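PDB 5HAB: ribonuclease J, which probably trims RNA as an exoribonuclease of the metallo-beta-lactamase superfamily, hydrolysing phosphodiester bonds in a cleft between its metallo-beta-lactamase and beta-CASP domains. Local coordinates for residues C195-F199 and V407-A411; E168-Q173 and E207-R213; I223-S229 and P425-A431; S240-A244 and H270-V274. The protein carries 1 engineered substitution. All blocks are in the same frame, centred on the assembly; numbering follows the deposited sequence.

From the N terminus, strand 166-172 and Gln173 after it first meet the chain again at 207-213, where interaction 2 closes a short loop against the metallo-beta-lactamase sheet. Within that loop lies 195-199, whose partner 407-411 comes more than two hundred residues later, so interactions 1 and 2 cross. Strand 222-228 then pairs with 427-431 in interaction 3, which crosses interaction 1 and follows interaction 2 in series. Interaction 4, 240-244 with 270-274, is nested inside the loops closed by interactions 1 and 3 and joins two helix starts at the entry to the beta-CASP region. Interaction 1 touches the other three, through Gln173, Glu228 and Ser240 among others.

Interaction 1: C195-F199 and V407-A411; sequences CDFKF and VSGHA. With nucleotides of chain D.
Lys198 and Phe197 meet the 407-411 loop where it receives the first nucleotide of the bound RNA, chain D, in the active-site cleft of a beta-CASP nuclease of the metallo-beta-lactamase superfamily. Lys198 runs along this loop: CB rests 3.3 Å from Gly409 O, CD passes Gly409 CA and Ser408 O, and CE continues beside the same Ser408 carbonyl. The chain is extended beyond CG, which carries NZ to a hydrogen bond with Ser408 O at 2.9 Å and up against Val407 CG1; Pro239 O takes a second bond from NZ. Behind it, Ala411 CB sits over one face of the Phe197 ring, a CH-pi contact 4.1 Å from the centroid, while Ala411 N gives Phe197 O a weak bond. Ser408 OG, anti to its own backbone nitrogen (chi1 177°), accepts from His410 N in an ST turn and donates to OP2 of A1 of chain D at 2.6 Å. Gly409 N binds OP1 of the same phosphate, so a hydroxyl and a peptide N-H share this anion. Asp196 and His410 lie side by side, carboxylate and ring planes 68° apart. Asp196 OD2 bonds to His104. Glu228 bonds to His410 ND1, which would limit rotation of that ring. At the edge of the imidazole, in its plane, Asp196 OD1 stands 3.2 Å from His410 CE1.

Interaction 2: E168-Q173 and E207-R213; sequences EFINTQ and EVPDFDR
Arg213 takes hold of Glu168 side-on, with NE and NH2 each bonded to a separate carboxylate oxygen, in a salt bridge that spans from a helix start to a strand. NE lies 2.6 Å from Glu168 OE2 and NH2 lies 3.0 Å from Glu168 OE1. Both oxygens use their syn lone pairs, and the two flat groups are only 19° from coplanar. Glu168 reaches out extended, whereas Arg213 bends at chi2 (56°) to turn its guanidinium edge to the carboxylate. Both partners have a second hold: Glu168 OE1 a hydrogen bond with His185, Arg213 NH1 a salt bridge to Glu220. Beside the pair, Ile170 CG2 packs on Asp210 CB at 3.7 Å. Asp210 OD2 accepts from a water that in turn accepts from Asn171 N. At the far end Gln173 NE2 donates to Glu207 O at 3.2 Å, tilted from the carbonyl plane. Asp210 OD1, met from above its carboxylate plane, accepts from Arg213 N at 3.2 Å. This is the N-cap of helix 211-220, laid against strand 166-172 of the metallo-beta-lactamase sheet.

Interaction 3: I223-S229 and P425-A431; sequences IALITES and PEHVIPA
Leu225 O takes a 2.8 Å hydrogen bond from Ile429 N of the neighbouring strand and, beside it, a CA-H...O contact from Val428 CA at 3.4 Å. Ile429 N points almost straight down the carbonyl of Leu225, with a C=O...N angle of 172°. The other bonds alternate from strand to strand as a parallel ladder requires: Leu225 N gives to His427 O, Thr227 N to Ile429 O, and Ala431 N to Thr227 O at 2.8 Å. Ser229 N closes the ladder on Ala431 O, while His427 N to Ile223 O at the other end is weak. The two strands run at 27° to each other. On one face Leu225 CB meets Pro425 CB at 3.7 Å, the leucine and proline side chains meeting at a slant, and Leu225 CD2 comes near Pro425 CG and Val428 CG1. On the other face Ile226 CG2 touches Ala431 CB at 3.8 Å, and Ile429 CD1 reaches Ala224 CB. Near the weak end, Ile223 O lies in the plane of the His427 ring, at its edge, 3.4 Å from CD2; His427 ND1 bonds to His457. Strand 427-431 is an outermost strand of the six-stranded metallo-beta-lactamase sheet within this chain, next to 222-228, which pairs on its other side with 189-194. Helices 413-423 and 435-447 pack on the face of Leu225 and Thr227, and strand 464-469 touches Ile429 and His427 on the opposite face.

Interaction 4: S240-A244 and H270-V274; sequences SELIA and HIARV
The first turns of helices 241-253 and 271-283 face each other at a distance, Ala244 CA and Arg273 CA standing 8.0 Å apart, and the gap is spanned mainly by Glu241 and Arg273. As modelled, Arg273 NH1 gives a bond to Glu241 OE2 at 2.9 Å, but NH1 and Glu241 OE1 stand too close, so the detail of this salt bridge is doubtful. The carboxylate and guanidinium planes are 13° apart, the carboxylate lying at the guanidinium edge. Arg273 is bent at both chi2 (82°) and chi3 (83°), folding its flat end back between two neighbours: Ala244 CB over one face, 3.5 Å above the plane, and His270 CD2 over the opposite one. Arg273 NH2 bonds to His406, a second hold on the group. Arg273 also lies against Thr266, which places the contact beside strand 262-266 of the parallel sheet, in the beta-CASP region, where helix 241-253 meets helix 271-283 near the RNA cleft. Each helix has its own N-cap residue, Ser240 and His270; Ser240 OG accepts from Leu242 N at 2.9 Å and is also bonded by Asp200 and Thr202. The imidazole of His270 approaches Glu241 from the opposite direction, with NE2 3.5 Å from Glu241 OE2 and the ring plane well away from parallel to the carboxylate.

Interaction 1: C195-F199 and V407-A411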
loop_
_atom_site.group_PDB
_atom_site.type_symbol
_atom_site.label_atom_id
_atom_site.label_comp_id
_atom_site.label_asym_id
_atom_site.label_seq_id
_atom_site.Cartn_x
_atom_site.Cartn_y
_atom_site.Cartn_z
ATOM N N CYS B 195 -17.367 18.562 15.123
ATOM C CA CYS B 195 -16.606 17.323 15.079
ATOM C C CYS B 195 -17.547 16.128 14.932
ATOM O O CYS B 195 -18.668 16.148 15.442
ATOM C CB CYS B 195 -15.753 17.189 16.339
ATOM S SG CYS B 195 -14.580 18.547 16.590
ATOM N N ASP B 196 -17.076 15.093 14.241
ATOM C CA ASP B 196 -17.909 13.951 13.848
ATOM C C ASP B 196 -19.115 14.421 13.053
ATOM O O ASP B 196 -20.260 14.246 13.465
ATOM C CB ASP B 196 -18.361 13.148 15.064
ATOM C CG ASP B 196 -17.352 12.102 15.474
ATOM O OD1 ASP B 196 -16.221 12.123 14.952
ATOM O OD2 ASP B 196 -17.697 11.249 16.311
ATOM N N PHE B 197 -18.848 15.008 11.894
ATOM C CA PHE B 197 -19.917 15.524 11.064
ATOM C C PHE B 197 -19.660 15.316 9.588
ATOM O O PHE B 197 -18.556 14.988 9.156
ATOM C CB PHE B 197 -20.113 17.011 11.307
ATOM C CG PHE B 197 -19.190 17.873 10.500
ATOM C CD1 PHE B 197 -17.892 18.096 10.924
ATOM C CD2 PHE B 197 -19.614 18.452 9.309
ATOM C CE1 PHE B 197 -17.036 18.884 10.182
ATOM C CE2 PHE B 197 -18.760 19.236 8.566
ATOM C CZ PHE B 197 -17.471 19.452 9.002
ATOM N N LYS B 198 -20.692 15.617 8.820
ATOM C CA LYS B 198 -20.698 15.400 7.397
ATOM C C LYS B 198 -21.797 16.263 6.799
ATOM O O LYS B 198 -22.910 16.309 7.322
ATOM C CB LYS B 198 -20.911 13.912 7.116
ATOM C CG LYS B 198 -21.721 13.579 5.898
ATOM C CD LYS B 198 -22.013 12.093 5.883
ATOM C CE LYS B 198 -22.581 11.662 4.550
ATOM N NZ LYS B 198 -22.580 10.187 4.428
ATOM N N PHE B 199 -21.477 16.986 5.737
ATOM C CA PHE B 199 -22.513 17.650 4.969
ATOM C C PHE B 199 -23.251 16.576 4.170
ATOM O O PHE B 199 -22.629 15.783 3.462
ATOM C CB PHE B 199 -21.919 18.710 4.039
ATOM C CG PHE B 199 -21.363 19.907 4.754
ATOM C CD1 PHE B 199 -21.771 20.216 6.038
ATOM C CD2 PHE B 199 -20.430 20.726 4.139
ATOM C CE1 PHE B 199 -21.263 21.319 6.698
ATOM C CE2 PHE B 199 -19.915 21.832 4.795
ATOM C CZ PHE B 199 -20.333 22.129 6.074
ATOM N N VAL B 407 -20.931 4.200 3.311
ATOM C CA VAL B 407 -20.467 5.530 2.983
ATOM C C VAL B 407 -19.979 6.188 4.278
ATOM O O VAL B 407 -20.560 5.977 5.342
ATOM C CB VAL B 407 -21.579 6.327 2.288
ATOM C CG1 VAL B 407 -21.556 7.766 2.712
ATOM C CG2 VAL B 407 -21.434 6.216 0.769
ATOM N N SER B 408 -18.894 6.952 4.191
ATOM C CA SER B 408 -18.281 7.573 5.369
ATOM C C SER B 408 -19.189 8.568 6.091
ATOM O O SER B 408 -20.006 9.255 5.472
ATOM C CB SER B 408 -16.988 8.290 4.977
ATOM O OG SER B 408 -16.427 8.947 6.103
ATOM N N GLY B 409 -19.018 8.657 7.406
ATOM C CA GLY B 409 -19.734 9.643 8.192
ATOM C C GLY B 409 -18.992 10.956 8.405
ATOM O O GLY B 409 -19.468 11.815 9.144
ATOM N N HIS B 410 -17.851 11.137 7.740
ATOM C CA HIS B 410 -17.005 12.306 7.998
ATOM C C HIS B 410 -16.788 13.201 6.774
ATOM O O HIS B 410 -16.734 12.732 5.637
ATOM C CB HIS B 410 -15.636 11.865 8.533
ATOM C CG HIS B 410 -15.696 11.162 9.852
ATOM N ND1 HIS B 410 -15.767 11.835 11.053
ATOM C CD2 HIS B 410 -15.684 9.843 10.161
ATOM C CE1 HIS B 410 -15.803 10.961 12.043
ATOM N NE2 HIS B 410 -15.752 9.746 11.529
ATOM N N ALA B 411 -16.630 14.495 7.036
ATOM C CA ALA B 411 -16.413 15.498 6.000
ATOM C C ALA B 411 -15.114 15.270 5.226
ATOM O O ALA B 411 -14.070 14.945 5.804
ATOM C CB ALA B 411 -16.406 16.883 6.616
ATOM O OP3 A D 1 -16.518 4.866 7.695
ATOM P P A D 1 -16.426 6.089 8.528
ATOM O OP1 A D 1 -17.779 6.411 9.051
ATOM O OP2 A D 1 -15.686 7.119 7.757
ATOM O "O5'" A D 1 -15.482 5.743 9.755
ATOM C "C5'" A D 1 -15.686 4.578 10.548
ATOM C "C4'" A D 1 -14.975 4.702 11.872
ATOM O "O4'" A D 1 -13.545 4.558 11.644
ATOM C "C3'" A D 1 -15.167 6.048 12.568
ATOM O "O3'" A D 1 -15.243 5.880 13.981
ATOM C "C2'" A D 1 -13.906 6.822 12.193
ATOM O "O2'" A D 1 -13.532 7.816 13.123
ATOM C "C1'" A D 1 -12.859 5.712 12.097
ATOM N N9 A D 1 -11.807 6.019 11.120
ATOM C C8 A D 1 -11.996 6.602 9.886
ATOM N N7 A D 1 -10.894 6.785 9.201
ATOM C C5 A D 1 -9.903 6.293 10.042
ATOM C C6 A D 1 -8.507 6.203 9.892
ATOM N N6 A D 1 -7.849 6.617 8.803
ATOM N N1 A D 1 -7.804 5.662 10.915
ATOM C C2 A D 1 -8.466 5.249 12.006
ATOM N N3 A D 1 -9.775 5.281 12.263
ATOM C C4 A D 1 -10.448 5.822 11.230
#

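Interaction 2: E168-Q173 and E207-R213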
loop_
_atom_site.group_PDB
_atom_site.type_symbol
_atom_site.label_atom_id
_atom_site.label_comp_id
_atom_site.label_asym_id
_atom_site.label_seq_id
_atom_site.Cartn_x
_atom_site.Cartn_y
_atom_site.Cartn_z
ATOM N N GLU B 168 -25.711 27.117 21.799
ATOM C CA GLU B 168 -26.612 26.889 20.673
ATOM C C GLU B 168 -26.290 25.567 19.974
ATOM O O GLU B 168 -25.128 25.272 19.707
ATOM C CB GLU B 168 -26.515 28.053 19.680
ATOM C CG GLU B 168 -27.321 27.880 18.399
ATOM C CD GLU B 168 -27.148 29.051 17.448
ATOM O OE1 GLU B 168 -26.408 29.995 17.797
ATOM O OE2 GLU B 168 -27.767 29.043 16.361
ATOM N N PHE B 169 -27.316 24.770 19.690
ATOM C CA PHE B 169 -27.149 23.569 18.878
ATOM C C PHE B 169 -27.541 23.853 17.427
ATOM O O PHE B 169 -28.559 24.499 17.169
ATOM C CB PHE B 169 -27.986 22.408 19.426
ATOM C CG PHE B 169 -27.361 21.694 20.598
ATOM C CD1 PHE B 169 -26.174 22.136 21.155
ATOM C CD2 PHE B 169 -27.959 20.560 21.129
ATOM C CE1 PHE B 169 -25.601 21.471 22.231
ATOM C CE2 PHE B 169 -27.390 19.891 22.202
ATOM C CZ PHE B 169 -26.211 20.347 22.753
ATOM N N ILE B 170 -26.728 23.381 16.485
ATOM C CA ILE B 170 -27.053 23.484 15.062
ATOM C C ILE B 170 -27.079 22.081 14.483
ATOM O O ILE B 170 -26.150 21.318 14.698
ATOM C CB ILE B 170 -26.045 24.366 14.316
ATOM C CG1 ILE B 170 -25.951 25.738 14.976
ATOM C CG2 ILE B 170 -26.420 24.495 12.847
ATOM C CD1 ILE B 170 -24.660 26.436 14.702
ATOM N N ASN B 171 -28.128 21.723 13.752
ATOM C CA ASN B 171 -28.227 20.350 13.262
ATOM C C ASN B 171 -27.160 20.078 12.206
ATOM O O ASN B 171 -26.802 20.957 11.420
ATOM C CB ASN B 171 -29.627 20.062 12.697
ATOM C CG ASN B 171 -29.619 19.813 11.204
ATOM O OD1 ASN B 171 -29.783 20.738 10.409
ATOM N ND2 ASN B 171 -29.436 18.557 10.813
ATOM N N THR B 172 -26.631 18.863 12.216
ATOM C CA THR B 172 -25.736 18.433 11.154
ATOM C C THR B 172 -25.994 16.956 10.884
ATOM O O THR B 172 -26.896 16.363 11.482
ATOM C CB THR B 172 -24.257 18.673 11.518
ATOM O OG1 THR B 172 -23.441 18.489 10.354
ATOM C CG2 THR B 172 -23.803 17.710 12.619
ATOM N N GLN B 173 -25.213 16.359 9.990
ATOM C CA GLN B 173 -25.387 14.947 9.678
ATOM C C GLN B 173 -24.172 14.141 10.111
ATOM O O GLN B 173 -23.073 14.680 10.227
ATOM C CB GLN B 173 -25.643 14.751 8.182
ATOM C CG GLN B 173 -27.069 15.052 7.746
ATOM C CD GLN B 173 -28.053 13.989 8.194
ATOM O OE1 GLN B 173 -27.805 12.789 8.044
ATOM N NE2 GLN B 173 -29.186 14.423 8.733
ATOM N N GLU B 207 -32.225 15.968 9.058
ATOM C CA GLU B 207 -32.586 17.162 8.312
ATOM C C GLU B 207 -31.393 17.629 7.491
ATOM O O GLU B 207 -30.252 17.243 7.758
ATOM C CB GLU B 207 -33.040 18.283 9.248
ATOM C CG GLU B 207 -34.271 17.968 10.071
ATOM C CD GLU B 207 -34.614 19.089 11.033
ATOM O OE1 GLU B 207 -33.698 19.573 11.735
ATOM O OE2 GLU B 207 -35.795 19.491 11.082
ATOM N N VAL B 208 -31.666 18.454 6.486
ATOM C CA VAL B 208 -30.621 19.083 5.692
ATOM C C VAL B 208 -29.854 20.046 6.585
ATOM O O VAL B 208 -30.457 20.756 7.390
ATOM C CB VAL B 208 -31.215 19.794 4.461
ATOM C CG1 VAL B 208 -30.435 21.060 4.125
ATOM C CG2 VAL B 208 -31.239 18.849 3.272
ATOM N N PRO B 209 -28.517 20.065 6.457
ATOM C CA PRO B 209 -27.675 20.916 7.305
ATOM C C PRO B 209 -28.041 22.393 7.214
ATOM O O PRO B 209 -28.530 22.856 6.183
ATOM C CB PRO B 209 -26.260 20.678 6.758
ATOM C CG PRO B 209 -26.443 19.971 5.452
ATOM C CD PRO B 209 -27.720 19.222 5.555
ATOM N N ASP B 210 -27.809 23.115 8.304
ATOM C CA ASP B 210 -28.272 24.487 8.431
ATOM C C ASP B 210 -27.260 25.470 7.864
ATOM O O ASP B 210 -26.635 26.217 8.613
ATOM C CB ASP B 210 -28.554 24.807 9.899
ATOM C CG ASP B 210 -29.532 25.953 10.069
ATOM O OD1 ASP B 210 -29.747 26.712 9.098
ATOM O OD2 ASP B 210 -30.083 26.099 11.178
ATOM N N PHE B 211 -27.114 25.484 6.543
ATOM C CA PHE B 211 -26.132 26.347 5.897
ATOM C C PHE B 211 -26.408 27.824 6.170
ATOM O O PHE B 211 -25.482 28.615 6.345
ATOM C CB PHE B 211 -26.106 26.086 4.391
ATOM C CG PHE B 211 -25.649 24.699 4.027
ATOM C CD1 PHE B 211 -24.337 24.311 4.239
ATOM C CD2 PHE B 211 -26.529 23.787 3.468
ATOM C CE1 PHE B 211 -23.909 23.039 3.906
ATOM C CE2 PHE B 211 -26.107 22.514 3.130
ATOM C CZ PHE B 211 -24.794 22.140 3.350
ATOM N N ASP B 212 -27.689 28.178 6.212
ATOM C CA ASP B 212 -28.121 29.542 6.499
ATOM C C ASP B 212 -27.580 30.024 7.840
ATOM O O ASP B 212 -26.999 31.109 7.939
ATOM C CB ASP B 212 -29.645 29.626 6.493
ATOM C CG ASP B 212 -30.230 29.453 5.108
ATOM O OD1 ASP B 212 -29.483 29.623 4.121
ATOM O OD2 ASP B 212 -31.433 29.136 5.010
ATOM N N ARG B 213 -27.784 29.212 8.873
ATOM C CA ARG B 213 -27.329 29.561 10.209
ATOM C C ARG B 213 -25.810 29.626 10.255
ATOM O O ARG B 213 -25.250 30.476 10.940
ATOM C CB ARG B 213 -27.852 28.564 11.245
ATOM C CG ARG B 213 -27.490 28.923 12.677
ATOM C CD ARG B 213 -27.973 30.324 13.022
ATOM N NE ARG B 213 -27.536 30.743 14.350
ATOM C CZ ARG B 213 -27.125 31.972 14.644
ATOM N NH1 ARG B 213 -27.090 32.904 13.702
ATOM N NH2 ARG B 213 -26.741 32.267 15.879
HETATM O O HOH W 1 -30.177 24.195 13.163
#

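Interaction 3: I223-S229 and P425-A431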
loop_
_atom_site.group_PDB
_atom_site.type_symbol
_atom_site.label_atom_id
_atom_site.label_comp_id
_atom_site.label_asym_id
_atom_site.label_seq_id
_atom_site.Cartn_x
_atom_site.Cartn_y
_atom_site.Cartn_z
ATOM N N ILE B 223 -14.970 33.406 16.719
ATOM C CA ILE B 223 -13.631 33.539 17.280
ATOM C C ILE B 223 -12.752 32.354 16.896
ATOM O O ILE B 223 -11.597 32.518 16.495
ATOM C CB ILE B 223 -13.693 33.673 18.817
ATOM C CG1 ILE B 223 -14.540 34.880 19.224
ATOM C CG2 ILE B 223 -12.292 33.762 19.403
ATOM C CD1 ILE B 223 -14.792 34.974 20.714
ATOM N N ALA B 224 -13.306 31.156 17.027
ATOM C CA ALA B 224 -12.533 29.940 16.832
ATOM C C ALA B 224 -13.423 28.801 16.361
ATOM O O ALA B 224 -14.572 28.667 16.785
ATOM C CB ALA B 224 -11.811 29.552 18.119
ATOM N N LEU B 225 -12.883 28.001 15.452
ATOM C CA LEU B 225 -13.539 26.787 15.003
ATOM C C LEU B 225 -12.696 25.593 15.422
ATOM O O LEU B 225 -11.500 25.531 15.123
ATOM C CB LEU B 225 -13.741 26.803 13.483
ATOM C CG LEU B 225 -14.165 25.484 12.828
ATOM C CD1 LEU B 225 -15.514 25.023 13.352
ATOM C CD2 LEU B 225 -14.201 25.609 11.309
ATOM N N ILE B 226 -13.313 24.677 16.159
ATOM C CA ILE B 226 -12.713 23.385 16.437
ATOM C C ILE B 226 -13.426 22.410 15.528
ATOM O O ILE B 226 -14.642 22.251 15.621
ATOM C CB ILE B 226 -12.845 22.974 17.913
ATOM C CG1 ILE B 226 -12.083 23.945 18.820
ATOM C CG2 ILE B 226 -12.390 21.525 18.118
ATOM C CD1 ILE B 226 -12.945 25.049 19.401
ATOM N N THR B 227 -12.687 21.772 14.629
ATOM C CA THR B 227 -13.321 20.887 13.664
ATOM C C THR B 227 -12.440 19.663 13.442
ATOM O O THR B 227 -11.228 19.711 13.641
ATOM C CB THR B 227 -13.618 21.620 12.331
ATOM O OG1 THR B 227 -14.439 20.797 11.495
ATOM C CG2 THR B 227 -12.340 21.979 11.590
ATOM N N GLU B 228 -13.071 18.556 13.069
ATOM C CA GLU B 228 -12.368 17.293 12.867
ATOM C C GLU B 228 -11.426 17.361 11.666
ATOM O O GLU B 228 -11.674 18.092 10.715
ATOM C CB GLU B 228 -13.378 16.157 12.680
ATOM C CG GLU B 228 -14.208 16.291 11.407
ATOM C CD GLU B 228 -14.854 14.985 10.986
ATOM O OE1 GLU B 228 -15.704 14.477 11.736
ATOM O OE2 GLU B 228 -14.508 14.464 9.905
ATOM N N SER B 229 -10.334 16.610 11.722
ATOM C CA SER B 229 -9.432 16.518 10.583
ATOM C C SER B 229 -9.453 15.111 9.989
ATOM O O SER B 229 -8.723 14.829 9.047
ATOM C CB SER B 229 -8.011 16.882 10.998
ATOM O OG SER B 229 -7.498 15.919 11.895
ATOM N N PRO B 425 -14.009 31.509 10.403
ATOM C CA PRO B 425 -13.479 31.648 11.761
ATOM C C PRO B 425 -12.179 32.444 11.819
ATOM O O PRO B 425 -11.389 32.437 10.879
ATOM C CB PRO B 425 -13.253 30.199 12.187
ATOM C CG PRO B 425 -12.960 29.492 10.922
ATOM C CD PRO B 425 -13.855 30.135 9.895
ATOM N N GLU B 426 -11.971 33.122 12.938
ATOM C CA GLU B 426 -10.766 33.901 13.158
ATOM C C GLU B 426 -9.590 32.978 13.458
ATOM O O GLU B 426 -8.453 33.258 13.081
ATOM C CB GLU B 426 -10.992 34.884 14.307
ATOM C CG GLU B 426 -9.838 35.811 14.608
ATOM C CD GLU B 426 -10.194 36.818 15.687
ATOM O OE1 GLU B 426 -11.369 36.833 16.116
ATOM O OE2 GLU B 426 -9.302 37.589 16.107
ATOM N N HIS B 427 -9.882 31.873 14.136
ATOM C CA HIS B 427 -8.884 30.868 14.474
ATOM C C HIS B 427 -9.448 29.485 14.182
ATOM O O HIS B 427 -10.633 29.240 14.405
ATOM C CB HIS B 427 -8.476 30.960 15.948
ATOM C CG HIS B 427 -7.841 32.261 16.326
ATOM N ND1 HIS B 427 -6.482 32.478 16.244
ATOM C CD2 HIS B 427 -8.376 33.407 16.809
ATOM C CE1 HIS B 427 -6.208 33.706 16.649
ATOM N NE2 HIS B 427 -7.340 34.291 16.996
ATOM N N VAL B 428 -8.603 28.578 13.699
ATOM C CA VAL B 428 -9.039 27.211 13.436
ATOM C C VAL B 428 -8.160 26.226 14.185
ATOM O O VAL B 428 -6.941 26.381 14.239
ATOM C CB VAL B 428 -9.032 26.883 11.935
ATOM C CG1 VAL B 428 -9.868 25.636 11.675
ATOM C CG2 VAL B 428 -9.553 28.046 11.134
ATOM N N ILE B 429 -8.791 25.211 14.767
ATOM C CA ILE B 429 -8.075 24.180 15.504
ATOM C C ILE B 429 -8.567 22.820 15.034
ATOM O O ILE B 429 -9.737 22.486 15.226
ATOM C CB ILE B 429 -8.261 24.330 17.031
ATOM C CG1 ILE B 429 -7.789 25.707 17.510
ATOM C CG2 ILE B 429 -7.559 23.186 17.783
ATOM C CD1 ILE B 429 -8.875 26.773 17.506
ATOM N N PRO B 430 -7.680 22.027 14.418
ATOM C CA PRO B 430 -8.106 20.678 14.039
ATOM C C PRO B 430 -8.125 19.725 15.224
ATOM O O PRO B 430 -7.291 19.829 16.118
ATOM C CB PRO B 430 -7.057 20.254 12.999
ATOM C CG PRO B 430 -5.845 21.057 13.336
ATOM C CD PRO B 430 -6.370 22.381 13.840
ATOM N N ALA B 431 -9.076 18.800 15.211
ATOM C CA ALA B 431 -9.280 17.866 16.312
ATOM C C ALA B 431 -9.710 16.505 15.763
ATOM O O ALA B 431 -9.796 16.329 14.548
ATOM C CB ALA B 431 -10.323 18.406 17.271
#

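Interaction 4: S240-A244 and H270-V274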
loop_
_atom_site.group_PDB
_atom_site.type_symbol
_atom_site.label_atom_id
_atom_site.label_comp_id
_atom_site.label_asym_id
_atom_site.label_seq_id
_atom_site.Cartn_x
_atom_site.Cartn_y
_atom_site.Cartn_z
ATOM N N SER B 240 -23.191 11.202 -0.179
ATOM C CA SER B 240 -24.382 11.209 0.654
ATOM C C SER B 240 -24.712 9.829 1.207
ATOM O O SER B 240 -24.287 8.807 0.671
ATOM C CB SER B 240 -25.578 11.745 -0.130
ATOM O OG SER B 240 -26.790 11.472 0.556
ATOM N N GLU B 241 -25.450 9.816 2.310
ATOM C CA GLU B 241 -26.003 8.586 2.864
ATOM C C GLU B 241 -26.917 7.907 1.841
ATOM O O GLU B 241 -27.095 6.687 1.849
ATOM C CB GLU B 241 -26.777 8.896 4.150
ATOM C CG GLU B 241 -27.604 7.755 4.698
ATOM C CD GLU B 241 -26.761 6.575 5.118
ATOM O OE1 GLU B 241 -27.309 5.458 5.223
ATOM O OE2 GLU B 241 -25.550 6.757 5.360
ATOM N N LEU B 242 -27.483 8.716 0.953
ATOM C CA LEU B 242 -28.343 8.219 -0.108
ATOM C C LEU B 242 -27.596 7.232 -1.000
ATOM O O LEU B 242 -28.181 6.277 -1.500
ATOM C CB LEU B 242 -28.897 9.379 -0.933
ATOM C CG LEU B 242 -29.845 8.999 -2.067
ATOM C CD1 LEU B 242 -31.004 8.168 -1.535
ATOM C CD2 LEU B 242 -30.363 10.250 -2.738
ATOM N N ILE B 243 -26.302 7.468 -1.188
ATOM C CA ILE B 243 -25.460 6.571 -1.971
ATOM C C ILE B 243 -25.407 5.185 -1.331
ATOM O O ILE B 243 -25.523 4.168 -2.021
ATOM C CB ILE B 243 -24.045 7.158 -2.135
ATOM C CG1 ILE B 243 -24.113 8.505 -2.863
ATOM C CG2 ILE B 243 -23.119 6.175 -2.840
ATOM C CD1 ILE B 243 -24.853 8.456 -4.194
ATOM N N ALA B 244 -25.236 5.149 -0.011
ATOM C CA ALA B 244 -25.195 3.885 0.726
ATOM C C ALA B 244 -26.562 3.214 0.693
ATOM O O ALA B 244 -26.671 1.989 0.605
ATOM C CB ALA B 244 -24.748 4.114 2.169
ATOM N N HIS B 270 -26.081 3.212 13.759
ATOM C CA HIS B 270 -26.369 3.850 12.474
ATOM C C HIS B 270 -27.839 3.651 12.110
ATOM O O HIS B 270 -28.187 2.786 11.304
ATOM C CB HIS B 270 -25.467 3.315 11.361
ATOM C CG HIS B 270 -25.305 4.267 10.219
ATOM N ND1 HIS B 270 -26.278 5.183 9.872
ATOM C CD2 HIS B 270 -24.282 4.463 9.353
ATOM C CE1 HIS B 270 -25.862 5.895 8.841
ATOM N NE2 HIS B 270 -24.653 5.479 8.505
ATOM N N ILE B 271 -28.689 4.471 12.717
ATOM C CA ILE B 271 -30.133 4.305 12.652
ATOM C C ILE B 271 -30.692 4.486 11.234
ATOM O O ILE B 271 -31.618 3.779 10.837
ATOM C CB ILE B 271 -30.812 5.269 13.653
ATOM C CG1 ILE B 271 -30.292 5.011 15.071
ATOM C CG2 ILE B 271 -32.309 5.109 13.630
ATOM C CD1 ILE B 271 -30.470 3.573 15.546
ATOM N N ALA B 272 -30.131 5.421 10.470
ATOM C CA ALA B 272 -30.550 5.627 9.081
ATOM C C ALA B 272 -30.319 4.368 8.247
ATOM O O ALA B 272 -31.168 3.957 7.442
ATOM C CB ALA B 272 -29.818 6.806 8.477
ATOM N N ARG B 273 -29.163 3.753 8.466
ATOM C CA ARG B 273 -28.780 2.545 7.755
ATOM C C ARG B 273 -29.716 1.386 8.091
ATOM O O ARG B 273 -30.245 0.724 7.193
ATOM C CB ARG B 273 -27.341 2.162 8.098
ATOM C CG ARG B 273 -26.876 0.893 7.420
ATOM C CD ARG B 273 -26.433 1.180 6.008
ATOM N NE ARG B 273 -25.059 1.667 5.977
ATOM C CZ ARG B 273 -24.734 2.947 5.855
ATOM N NH1 ARG B 273 -25.689 3.856 5.741
ATOM N NH2 ARG B 273 -23.464 3.319 5.839
ATOM N N VAL B 274 -29.899 1.141 9.387
ATOM C CA VAL B 274 -30.779 0.078 9.864
ATOM C C VAL B 274 -32.196 0.270 9.328
ATOM O O VAL B 274 -32.845 -0.686 8.892
ATOM C CB VAL B 274 -30.786 0.017 11.399
ATOM C CG1 VAL B 274 -31.838 -0.971 11.888
ATOM C CG2 VAL B 274 -29.410 -0.364 11.928
HETATM O O HOH W 2 -29.884 4.800 4.438
#